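Local coordinates for protein galactonate dehydratase (Zobellia galactanivorans, PDB 5OLC) that belongs to the enolase superfamily, pairing an N-terminal domain of the mandelate racemase/muconate lactonizing enzyme type with an enolase-like barrel domain, at residues F69-P72 and F73-K77; K191-G194 and P195-L199; Y207-K210 and E211-L215. All coordinates share one frame; numbering follows the deposited sequence.

Contact 1 of 3, residues F69-P72 and F73-K77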
# COMPACT_ATOMS: atom_id res chain seq x y z
N PHE A 69 6.42 9.93 42.15
CA PHE A 69 5.24 9.13 41.81
C PHE A 69 5.54 7.64 41.87
O PHE A 69 4.74 6.89 42.43
CB PHE A 69 4.62 9.55 40.45
CG PHE A 69 3.54 8.61 39.96
CD1 PHE A 69 2.25 8.66 40.49
CD2 PHE A 69 3.82 7.66 38.98
CE1 PHE A 69 1.27 7.77 40.05
CE2 PHE A 69 2.83 6.78 38.54
CZ PHE A 69 1.56 6.84 39.08
N PHE A 70 6.68 7.23 41.30
CA PHE A 70 7.12 5.83 41.25
C PHE A 70 7.80 5.36 42.51
O PHE A 70 7.88 4.14 42.73
CB PHE A 70 8.08 5.57 40.07
CG PHE A 70 7.52 5.91 38.71
CD1 PHE A 70 6.43 5.22 38.20
CD2 PHE A 70 8.10 6.92 37.94
CE1 PHE A 70 5.91 5.54 36.95
CE2 PHE A 70 7.58 7.24 36.69
CZ PHE A 70 6.50 6.54 36.20
N THR A 71 8.33 6.30 43.33
CA THR A 71 9.10 5.98 44.53
C THR A 71 8.32 5.02 45.42
O THR A 71 8.91 3.98 45.70
CB THR A 71 9.65 7.23 45.21
OG1 THR A 71 10.53 7.87 44.29
CG2 THR A 71 10.43 6.91 46.46
N PRO A 72 7.01 5.19 45.75
CA PRO A 72 6.32 4.18 46.60
C PRO A 72 6.38 2.72 46.13
O PRO A 72 6.56 1.85 46.99
CB PRO A 72 4.87 4.68 46.66
CG PRO A 72 4.99 6.14 46.48
CD PRO A 72 6.13 6.36 45.51
N PHE A 73 6.28 2.46 44.79
CA PHE A 73 6.30 1.10 44.21
C PHE A 73 7.70 0.57 43.83
O PHE A 73 7.82 -0.44 43.11
CB PHE A 73 5.36 0.97 43.00
CG PHE A 73 4.40 2.10 42.74
CD1 PHE A 73 3.13 2.10 43.32
CD2 PHE A 73 4.73 3.13 41.87
CE1 PHE A 73 2.23 3.14 43.07
CE2 PHE A 73 3.82 4.16 41.61
CZ PHE A 73 2.59 4.16 42.22
N LEU A 74 8.77 1.25 44.30
CA LEU A 74 10.14 0.85 44.01
C LEU A 74 10.95 0.48 45.26
O LEU A 74 11.92 -0.28 45.17
CB LEU A 74 10.89 1.92 43.19
CG LEU A 74 10.52 2.13 41.74
CD1 LEU A 74 11.41 3.16 41.13
CD2 LEU A 74 10.65 0.87 40.92
N LEU A 75 10.56 1.04 46.40
CA LEU A 75 11.19 0.82 47.70
C LEU A 75 10.94 -0.64 48.18
O LEU A 75 9.81 -1.15 48.05
CB LEU A 75 10.60 1.84 48.71
CG LEU A 75 11.39 3.12 49.07
CD1 LEU A 75 12.01 3.80 47.87
CD2 LEU A 75 10.51 4.09 49.77
N GLY A 76 12.00 -1.27 48.69
CA GLY A 76 11.98 -2.65 49.18
C GLY A 76 12.04 -3.72 48.09
O GLY A 76 11.67 -4.88 48.30
N LYS A 77 12.53 -3.31 46.93
CA LYS A 77 12.66 -4.16 45.76
C LYS A 77 14.11 -4.14 45.31
O LYS A 77 14.81 -3.13 45.48
CB LYS A 77 11.70 -3.71 44.64
CG LYS A 77 10.29 -4.29 44.76
CD LYS A 77 9.18 -3.24 44.75
CE LYS A 77 7.82 -3.89 44.72
NZ LYS A 77 6.73 -2.92 44.48
O HOH W 1 6.87 -1.42 46.85

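Contact 2 of 3, residues K191-G194 and P195-L199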
# COMPACT_ATOMS: atom_id res chain seq x y z
N LYS A 191 34.74 28.01 6.58
CA LYS A 191 35.95 28.74 6.17
C LYS A 191 37.03 28.67 7.27
O LYS A 191 38.21 28.50 6.96
CB LYS A 191 35.59 30.20 5.86
CG LYS A 191 36.08 30.67 4.50
CD LYS A 191 35.41 31.98 4.05
CE LYS A 191 36.00 33.23 4.66
NZ LYS A 191 37.32 33.59 4.06
N ALA A 192 36.61 28.77 8.54
CA ALA A 192 37.49 28.72 9.70
C ALA A 192 38.03 27.31 9.98
O ALA A 192 39.25 27.15 10.12
CB ALA A 192 36.77 29.25 10.92
N ILE A 193 37.13 26.31 10.08
CA ILE A 193 37.46 24.91 10.39
C ILE A 193 38.18 24.19 9.23
O ILE A 193 38.85 23.17 9.46
CB ILE A 193 36.23 24.09 10.90
CG1 ILE A 193 35.14 23.93 9.81
CG2 ILE A 193 35.67 24.69 12.20
CD1 ILE A 193 34.17 22.73 9.97
N GLY A 194 38.04 24.71 8.02
CA GLY A 194 38.64 24.12 6.83
C GLY A 194 37.86 22.92 6.32
O GLY A 194 36.71 22.70 6.75
N PRO A 195 38.45 22.09 5.44
CA PRO A 195 37.71 20.94 4.91
C PRO A 195 37.80 19.64 5.72
O PRO A 195 36.93 18.77 5.57
CB PRO A 195 38.30 20.77 3.51
CG PRO A 195 39.69 21.31 3.61
CD PRO A 195 39.79 22.20 4.81
N ASP A 196 38.86 19.49 6.54
CA ASP A 196 39.14 18.27 7.30
C ASP A 196 38.19 17.99 8.46
O ASP A 196 37.96 16.82 8.78
CB ASP A 196 40.60 18.27 7.77
CG ASP A 196 41.58 18.45 6.64
OD1 ASP A 196 41.58 17.60 5.71
OD2 ASP A 196 42.34 19.44 6.66
N MET A 197 37.65 19.04 9.11
CA MET A 197 36.75 18.85 10.25
C MET A 197 35.29 18.70 9.80
O MET A 197 34.84 19.48 8.95
CB MET A 197 36.91 20.00 11.25
CG MET A 197 36.43 19.65 12.64
SD MET A 197 36.28 21.12 13.68
CE MET A 197 35.75 20.39 15.18
N ARG A 198 34.56 17.72 10.38
CA ARG A 198 33.14 17.48 10.08
C ARG A 198 32.27 18.57 10.75
O ARG A 198 32.61 19.05 11.83
CB ARG A 198 32.67 16.10 10.57
CG ARG A 198 33.16 14.93 9.74
CD ARG A 198 32.54 13.60 10.17
NE ARG A 198 32.61 13.32 11.61
CZ ARG A 198 33.67 12.81 12.23
NH1 ARG A 198 34.79 12.55 11.55
NH2 ARG A 198 33.64 12.59 13.54
N LEU A 199 31.16 18.93 10.11
CA LEU A 199 30.26 19.96 10.60
C LEU A 199 28.80 19.55 10.40
O LEU A 199 28.43 19.13 9.30
CB LEU A 199 30.60 21.29 9.89
CG LEU A 199 29.74 22.52 10.17
CD1 LEU A 199 30.01 23.09 11.55
CD2 LEU A 199 30.00 23.58 9.13

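Contact 3 of 3, residues Y207-K210 and E211-L215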
# COMPACT_ATOMS: atom_id res chain seq x y z
N TYR A 207 12.17 25.11 11.67
CA TYR A 207 11.88 25.22 10.24
C TYR A 207 10.77 24.29 9.78
O TYR A 207 10.51 23.26 10.40
CB TYR A 207 13.15 25.02 9.41
CG TYR A 207 14.13 26.17 9.49
CD1 TYR A 207 13.82 27.41 8.95
CD2 TYR A 207 15.39 25.99 10.04
CE1 TYR A 207 14.74 28.46 8.99
CE2 TYR A 207 16.32 27.03 10.08
CZ TYR A 207 15.98 28.27 9.56
OH TYR A 207 16.87 29.30 9.61
N CYS A 208 10.11 24.67 8.68
CA CYS A 208 9.05 23.92 8.01
C CYS A 208 9.68 23.29 6.77
O CYS A 208 10.76 23.71 6.37
CB CYS A 208 7.88 24.84 7.64
SG CYS A 208 7.31 25.90 9.00
N TYR A 209 9.01 22.30 6.16
CA TYR A 209 9.52 21.60 4.99
C TYR A 209 10.10 22.51 3.89
O TYR A 209 11.21 22.25 3.44
CB TYR A 209 8.47 20.64 4.40
CG TYR A 209 8.95 19.94 3.15
CD1 TYR A 209 10.06 19.10 3.17
CD2 TYR A 209 8.31 20.13 1.93
CE1 TYR A 209 10.53 18.48 2.02
CE2 TYR A 209 8.75 19.50 0.76
CZ TYR A 209 9.86 18.68 0.82
OH TYR A 209 10.31 18.06 -0.32
N LYS A 210 9.38 23.58 3.50
CA LYS A 210 9.82 24.55 2.48
C LYS A 210 11.08 25.32 2.92
O LYS A 210 11.96 25.61 2.09
CB LYS A 210 8.69 25.56 2.16
CG LYS A 210 7.53 25.01 1.31
CD LYS A 210 6.62 26.13 0.79
CE LYS A 210 5.62 26.66 1.81
NZ LYS A 210 5.19 28.06 1.51
N GLU A 211 11.16 25.66 4.21
CA GLU A 211 12.27 26.39 4.81
C GLU A 211 13.49 25.48 5.01
O GLU A 211 14.63 25.96 4.93
CB GLU A 211 11.84 26.99 6.15
CG GLU A 211 10.98 28.24 6.00
CD GLU A 211 10.21 28.71 7.23
OE1 GLU A 211 10.10 27.95 8.21
OE2 GLU A 211 9.68 29.84 7.18
N ALA A 212 13.24 24.18 5.26
CA ALA A 212 14.26 23.16 5.49
C ALA A 212 15.03 22.80 4.23
O ALA A 212 16.26 22.81 4.28
CB ALA A 212 13.64 21.93 6.12
N ILE A 213 14.33 22.52 3.09
CA ILE A 213 15.01 22.19 1.82
C ILE A 213 15.72 23.40 1.24
O ILE A 213 16.74 23.24 0.58
CB ILE A 213 14.20 21.46 0.71
CG1 ILE A 213 12.80 21.06 1.14
CG2 ILE A 213 14.99 20.27 0.19
CD1 ILE A 213 11.78 21.50 0.19
N GLU A 214 15.19 24.61 1.49
CA GLU A 214 15.82 25.86 1.05
C GLU A 214 17.22 25.93 1.68
O GLU A 214 18.20 26.14 0.96
CB GLU A 214 14.97 27.08 1.46
CG GLU A 214 15.30 28.34 0.68
CD GLU A 214 14.36 29.52 0.86
OE1 GLU A 214 13.89 29.76 2.00
OE2 GLU A 214 14.10 30.21 -0.15
N LEU A 215 17.31 25.64 3.00
CA LEU A 215 18.54 25.63 3.77
C LEU A 215 19.42 24.46 3.39
O LEU A 215 20.62 24.65 3.21
CB LEU A 215 18.24 25.63 5.28
CG LEU A 215 19.41 25.43 6.27
CD1 LEU A 215 20.44 26.55 6.20
CD2 LEU A 215 18.89 25.31 7.68

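Contact 1 of 3, residues F69-P72 and F73-K77
The ring of Phe-73 turns its edge toward a face of Phe-69 in a T-shaped pair, with centroids 5.5 Å apart and planes at 72°. CE2 of Phe-73 does the touching: it lies over the rim of the Phe-69 ring, 4.2 Å from that ring's CE2. Phe-69 receives it because its CG stands anti to the backbone N (chi1 171°). The same Phe-73 CE2 also reaches Phe-70, 4.4 Å from CD1, so a single ring atom touches both phenylalanines. Further along, Leu-74 sets CD1 4.2 Å from CB of Phe-70, and Leu-75 CD1 lies 3.8 Å from CG2 of Thr-71. Phe-70 and Leu-74 are buried, a place where large apolar groups belong.

The backbone holds them in place. Leu-74 N donates to Thr-71 O at 3.1 Å, while Phe-73 N to Phe-70 O and Leu-75 N to Thr-71 O are weak bonds. Leu-74 to Lys-77 then form a type II beta turn, in which Gly-76 readily adopts the positive phi. Lys-77 folds back so that NZ donates to Phe-73 O at 3.0 Å, and a water accepts from this ammonium and donates to Pro-72 O and Leu-75 O. Thr-71 OG1 is hydrogen-bonded to Ile-67 O.

Phe-70 and Leu-74 pack on helices 82-93 and 101-120, Leu-75 packs on strand 11-22, and Phe-69 meets Pro-59 of a second subunit. The arrangement is a helix exit and turn in the alpha+beta N-terminal domain that characterises the enolase superfamily.

Contact 2 of 3, residues K191-G194 and P195-L199
Between Ile-193, which ends helix 179-193, and Met-197 the chain turns back so that their CA atoms lie 6.1 Å apart, the change of direction being made at Gly-194 with its phi of 78°. Glycine takes this positive phi easily, and Pro-195, exposed and without an N-H to offer, follows it.

Ile-193 carries the packing. Both its branches meet Met-197, CG2 lying 3.9 Å from SD and CD1 3.5 Å from the carbonyl O, and CD1 goes on to Leu-199, 3.9 Å from its CB. The branch ending in CD1 is sent that way because CG1 sits between the backbone N and the carbonyl carbon (chi1 66°). Met-197 crosses Ile-193 at about a right angle, its extended chain laying the sulfur against the CB and CG2 side of the isoleucine. Leu-199 also crosses at about a right angle and offers its CB rather than its branched end.

This is the helix-to-strand return of a beta-alpha-beta unit, strand 170-174, helix 179-193 and strand 198-202, in which the two strands run parallel in the barrel sheet. Buried Ile-193, Met-197 and Leu-199 place apolar side chains between helix and sheet.

Around them, Ile-193 packs on Ala-160 of helix 154-165, and its carbonyl O accepts a hydrogen bond from Lys-164 NZ, whose side chain also touches Met-197. The side chain of Arg-198 leaves the backbone away from residues 191-194, and its NH2 forms a salt bridge with Glu-138 OE1.

Contact 3 of 3, residues Y207-K210 and E211-L215
Ile-213 CD1 sits over one face of the Tyr-209 ring in a CH-pi contact, 3.7 Å from the centroid and 20° off the normal. Tyr-209 can fold beneath it because its CG is anti to the backbone N (chi1 178°). Tyr-207, just ahead of the helix, makes the other apolar contacts: its CD1 meets CB of Glu-211 at 3.5 Å, and its CE2 lies 3.9 Å from CD2 of Leu-215, one turn further on.

Among the polar interactions, Cys-208 occupies the N-cap. Its N donates to Glu-211 OE1, a weak bond of 3.3 Å; glutamate suits this third helical position because its carboxylate can turn back to the N-H of the N-cap residue, and its negative charge probably suits the helix dipole. The helical bonds begin with Ala-212 N to Cys-208 O at 2.8 Å, followed by Ile-213 N to Tyr-209 O at 3.2 Å and a weak one from Glu-214 N to Lys-210 O.

Small Ala-212 packs on Leu-242 of helix 236-245, as does Ile-213, while Tyr-209 makes a cation-pi contact with Arg-241. On the flank toward helix 179-193, Leu-215 meets Ile-186 and Tyr-207 OH bonds to Asp-182, so helix 209-219, linking strands 198-202 and 224-228, lies between its two neighbours.

In the fold
Contact 1 belongs to the N-terminal domain, whereas contacts 2 and 3 lie in the barrel domain, on the opposite side of the chain's centre: the centre of contact 1 is about 50 Å from that of contact 2 and about 46 Å from that of contact 3. The latter two are consecutive along the chain, joined by strand 198-202, with centres about 24 Å and nearest atoms about 10 Å apart. Contact 2 leads into that strand; contact 3 starts the helix after it. In enolase-superfamily barrels the active site lies at the C-terminal ends of the strands, so residues 207-215 follow a loop from that end, while residues 191-199 mark the other end.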